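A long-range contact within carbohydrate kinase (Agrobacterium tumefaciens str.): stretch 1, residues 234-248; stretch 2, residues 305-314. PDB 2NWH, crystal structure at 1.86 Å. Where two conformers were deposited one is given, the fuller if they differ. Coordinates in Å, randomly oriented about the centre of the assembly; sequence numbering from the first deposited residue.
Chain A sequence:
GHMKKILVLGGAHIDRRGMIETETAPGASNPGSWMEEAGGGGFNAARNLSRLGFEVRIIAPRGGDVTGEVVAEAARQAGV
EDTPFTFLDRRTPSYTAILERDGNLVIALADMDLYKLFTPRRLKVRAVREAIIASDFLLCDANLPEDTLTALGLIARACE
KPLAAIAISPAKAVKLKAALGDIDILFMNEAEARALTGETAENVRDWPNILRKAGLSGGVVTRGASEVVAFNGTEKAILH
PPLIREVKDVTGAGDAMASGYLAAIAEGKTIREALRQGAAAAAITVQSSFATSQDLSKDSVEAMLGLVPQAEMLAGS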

# COMPACT_ATOMS: atom_id res chain seq x y z
N THR A 234 -1.32 -2.57 23.13
CA THR A 234 -0.65 -2.57 24.43
C THR A 234 0.86 -2.40 24.29
O THR A 234 1.56 -2.11 25.27
N GLU A 235 1.37 -2.54 23.08
CA GLU A 235 2.81 -2.59 22.84
C GLU A 235 3.28 -1.59 21.79
O GLU A 235 2.52 -1.20 20.91
N LYS A 236 4.55 -1.21 21.87
CA LYS A 236 5.18 -0.48 20.78
C LYS A 236 6.64 -0.94 20.62
O LYS A 236 7.25 -1.46 21.56
N ALA A 237 7.16 -0.80 19.41
CA ALA A 237 8.53 -1.13 19.13
C ALA A 237 9.11 -0.11 18.16
O ALA A 237 8.38 0.62 17.49
N ILE A 238 10.43 -0.08 18.09
CA ILE A 238 11.14 0.92 17.29
C ILE A 238 12.38 0.29 16.67
O ILE A 238 12.96 -0.63 17.24
N LEU A 239 12.79 0.80 15.51
CA LEU A 239 14.02 0.33 14.87
C LEU A 239 15.29 1.12 15.29
O LEU A 239 15.29 2.35 15.35
N HIS A 240 16.37 0.40 15.58
CA HIS A 240 17.66 1.03 15.87
C HIS A 240 18.29 1.66 14.61
O HIS A 240 17.97 1.26 13.48
N PRO A 241 19.17 2.68 14.80
CA PRO A 241 19.98 3.15 13.67
C PRO A 241 20.89 2.00 13.19
O PRO A 241 21.35 1.21 14.03
N PRO A 242 21.13 1.90 11.86
CA PRO A 242 22.00 0.83 11.33
C PRO A 242 23.43 0.91 11.87
O PRO A 242 23.97 2.01 11.98
N LEU A 243 24.01 -0.24 12.17
CA LEU A 243 25.46 -0.36 12.40
C LEU A 243 26.16 -0.23 11.04
O LEU A 243 25.50 -0.01 10.02
N ILE A 244 27.49 -0.36 11.02
CA ILE A 244 28.26 -0.20 9.78
C ILE A 244 27.86 -1.21 8.69
O ILE A 244 27.71 -0.86 7.52
N ARG A 245 27.68 -2.47 9.11
CA ARG A 245 27.41 -3.58 8.21
C ARG A 245 25.95 -3.62 7.74
O ARG A 245 25.62 -4.30 6.77
N GLU A 246 25.09 -2.87 8.44
CA GLU A 246 23.64 -2.96 8.25
C GLU A 246 23.05 -2.07 7.15
O GLU A 246 23.65 -1.08 6.73
N VAL A 247 21.85 -2.45 6.70
CA VAL A 247 21.18 -1.76 5.60
C VAL A 247 20.75 -0.34 6.05
O VAL A 247 20.13 -0.17 7.13
N LYS A 248 21.14 0.65 5.24
CA LYS A 248 21.00 2.08 5.55
C LYS A 248 19.70 2.71 5.05
O LYS A 248 19.47 3.90 5.27
N LEU A 305 16.92 -10.10 6.04
CA LEU A 305 16.67 -9.92 7.46
C LEU A 305 17.91 -9.78 8.36
O LEU A 305 17.91 -8.98 9.28
N GLY A 306 18.96 -10.56 8.10
CA GLY A 306 20.19 -10.50 8.91
C GLY A 306 20.89 -9.14 8.84
O GLY A 306 21.73 -8.80 9.67
N LEU A 307 20.53 -8.34 7.83
CA LEU A 307 21.15 -7.03 7.62
C LEU A 307 20.31 -5.90 8.21
O LEU A 307 20.75 -4.74 8.28
N VAL A 308 19.10 -6.26 8.64
CA VAL A 308 18.16 -5.30 9.23
C VAL A 308 18.54 -5.01 10.67
O VAL A 308 18.78 -5.92 11.45
N PRO A 309 18.61 -3.72 11.03
CA PRO A 309 18.89 -3.39 12.43
C PRO A 309 17.95 -4.09 13.41
O PRO A 309 16.83 -4.44 13.05
N GLN A 310 18.41 -4.30 14.63
CA GLN A 310 17.52 -4.81 15.70
C GLN A 310 16.35 -3.87 16.05
O GLN A 310 16.44 -2.65 15.83
N ALA A 311 15.26 -4.46 16.55
CA ALA A 311 14.09 -3.69 16.97
C ALA A 311 14.04 -3.71 18.49
O ALA A 311 14.53 -4.65 19.12
N GLU A 312 13.48 -2.65 19.07
CA GLU A 312 13.41 -2.50 20.52
C GLU A 312 11.96 -2.29 20.95
O GLU A 312 11.34 -1.31 20.56
N MET A 313 11.41 -3.23 21.75
CA MET A 313 10.11 -3.01 22.40
C MET A 313 10.26 -1.86 23.39
O MET A 313 11.33 -1.67 23.98
N LEU A 314 9.18 -1.10 23.57
CA LEU A 314 9.18 0.06 24.46
C LEU A 314 7.95 0.04 25.38
O LEU A 314 8.06 0.21 26.61

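What frames the side chains? Strands 236-239 and 311-313 run antiparallel, joined by hydrogen bonds from Ile 238 N to Glu 312 O at 2.9 Å and Glu 312 N to Ile 238 O at 2.8 Å. In extended strands side chains alternate between faces: Ala 237, Leu 239, Ala 311 and Met 313 share one; Ile 238 and Glu 312 share the other.

How does the first face fill? Met 313 (m, m, t) reaches across, with SD 4.1 Å from Ala 237 CB, while Leu 239 brings CD1 to 4.3 Å from Ala 311 CB.

What covers the other face? Ile 238 (chi1 t) sets CG2 3.8 Å from Leu 314 CD1. His 240 (chi1 m) points toward the second stretch, its NE2 3.2 Å from Glu 312 CB.

Which bump fills the space beyond the strands? Pro 309, pointing toward stretch 1, buries the most area here. Pro 309 CB meets His 240 O at 3.4 Å, its CG lies 4.2 Å from Pro 242 CB, and its CD 4.3 Å from Val 247 CG1. Glu 246 (m, t) adds OE1, 3.6 Å from Pro 309 CB; that oxygen also accepts a hydrogen bond from Leu 243 N at 2.8 Å.

What closes the far end? Arg 245 (p, t, m) reaches across, hydrogen-bonding through NH1 to Gly 306 O at 3.0 Å, with NH2 3.2 Å from Leu 307 CD1.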

# COMPACT_ATOMS: atom_id res chain seq x y z
CB THR A 234 -0.99 -3.90 25.17
OG1 THR A 234 -0.62 -5.01 24.34
CG2 THR A 234 -2.50 -3.99 25.45
CB GLU A 235 3.21 -3.99 22.37
CG GLU A 235 2.94 -5.11 23.37
CD GLU A 235 3.23 -6.50 22.80
OE1 GLU A 235 2.63 -6.87 21.77
OE2 GLU A 235 4.07 -7.21 23.41
CB LYS A 236 5.08 1.04 20.98
CG LYS A 236 5.73 1.54 22.28
CD LYS A 236 5.44 3.01 22.52
CE LYS A 236 6.14 3.53 23.78
NZ LYS A 236 6.05 5.01 23.88
CB ALA A 237 8.66 -2.55 18.59
CB ILE A 238 11.48 2.16 18.15
CG1 ILE A 238 11.72 3.39 17.28
CG2 ILE A 238 12.63 1.91 19.14
CD1 ILE A 238 10.98 4.57 17.80
CB LEU A 239 13.82 0.37 13.36
CG LEU A 239 14.23 -0.79 12.44
CD1 LEU A 239 13.55 -2.11 12.78
CD2 LEU A 239 13.86 -0.36 11.01
CB HIS A 240 18.64 0.02 16.51
CG HIS A 240 18.19 -0.50 17.84
ND1 HIS A 240 18.81 -1.56 18.48
CD2 HIS A 240 17.18 -0.12 18.66
CE1 HIS A 240 18.20 -1.80 19.63
NE2 HIS A 240 17.21 -0.94 19.76
CB PRO A 241 20.82 4.29 14.27
CG PRO A 241 20.16 4.67 15.56
CD PRO A 241 19.44 3.44 16.04
CB PRO A 242 22.02 1.11 9.82
CG PRO A 242 21.58 2.52 9.66
CD PRO A 242 20.60 2.76 10.79
CB LEU A 243 25.80 -1.69 13.10
CG LEU A 243 25.12 -2.06 14.43
CD1 LEU A 243 25.63 -3.40 14.96
CD2 LEU A 243 25.27 -0.97 15.52
CB ILE A 244 29.79 -0.23 10.04
CG1 ILE A 244 30.23 1.09 10.69
CG2 ILE A 244 30.56 -0.52 8.74
CD1 ILE A 244 31.63 1.08 11.33
CB ARG A 245 27.76 -4.91 8.89
CG ARG A 245 26.95 -5.20 10.19
CD ARG A 245 27.07 -6.66 10.66
NE ARG A 245 26.71 -7.62 9.61
CZ ARG A 245 25.47 -8.10 9.42
NH1 ARG A 245 24.45 -7.72 10.19
NH2 ARG A 245 25.26 -8.97 8.43
CB GLU A 246 22.93 -2.70 9.56
CG GLU A 246 23.18 -3.81 10.54
CD GLU A 246 22.55 -3.56 11.87
OE1 GLU A 246 22.25 -2.39 12.19
OE2 GLU A 246 22.36 -4.55 12.61
CB VAL A 247 20.04 -2.62 4.95
CG1 VAL A 247 18.93 -2.96 5.96
CG2 VAL A 247 19.47 -1.93 3.69
CB LYS A 248 22.19 2.87 5.01
CG LYS A 248 23.54 2.26 5.28
CD LYS A 248 23.84 2.20 6.76
CE LYS A 248 25.35 1.95 7.02
NZ LYS A 248 25.92 0.84 6.18
CB LEU A 305 15.72 -11.00 7.97
CG LEU A 305 15.15 -10.70 9.35
CD1 LEU A 305 14.20 -9.45 9.23
CD2 LEU A 305 14.40 -11.95 9.91
CB LEU A 307 21.37 -6.80 6.13
CG LEU A 307 22.29 -7.76 5.37
CD1 LEU A 307 23.68 -7.77 5.94
CD2 LEU A 307 21.72 -9.19 5.29
CB VAL A 308 16.68 -5.80 9.12
CG1 VAL A 308 15.72 -4.86 9.85
CG2 VAL A 308 16.30 -5.88 7.68
CB PRO A 309 18.68 -1.87 12.48
CG PRO A 309 18.93 -1.40 11.07
CD PRO A 309 18.47 -2.52 10.17
CB GLN A 310 18.32 -5.18 16.94
CG GLN A 310 18.83 -6.61 16.91
CD GLN A 310 17.74 -7.62 16.52
OE1 GLN A 310 16.56 -7.47 16.89
NE2 GLN A 310 18.14 -8.65 15.77
CB ALA A 311 12.78 -4.27 16.37
CB GLU A 312 14.27 -1.30 20.95
CG GLU A 312 14.20 -0.95 22.46
CD GLU A 312 15.27 0.07 22.92
OE1 GLU A 312 15.38 1.18 22.33
OE2 GLU A 312 15.98 -0.23 23.90
CB MET A 313 9.63 -4.27 23.15
CG MET A 313 8.79 -5.26 22.32
SD MET A 313 7.15 -4.73 21.74
CE MET A 313 6.72 -6.23 20.86
CB LEU A 314 9.23 1.36 23.64
CG LEU A 314 10.45 1.63 22.76
CD1 LEU A 314 10.25 2.90 21.94
CD2 LEU A 314 11.77 1.71 23.58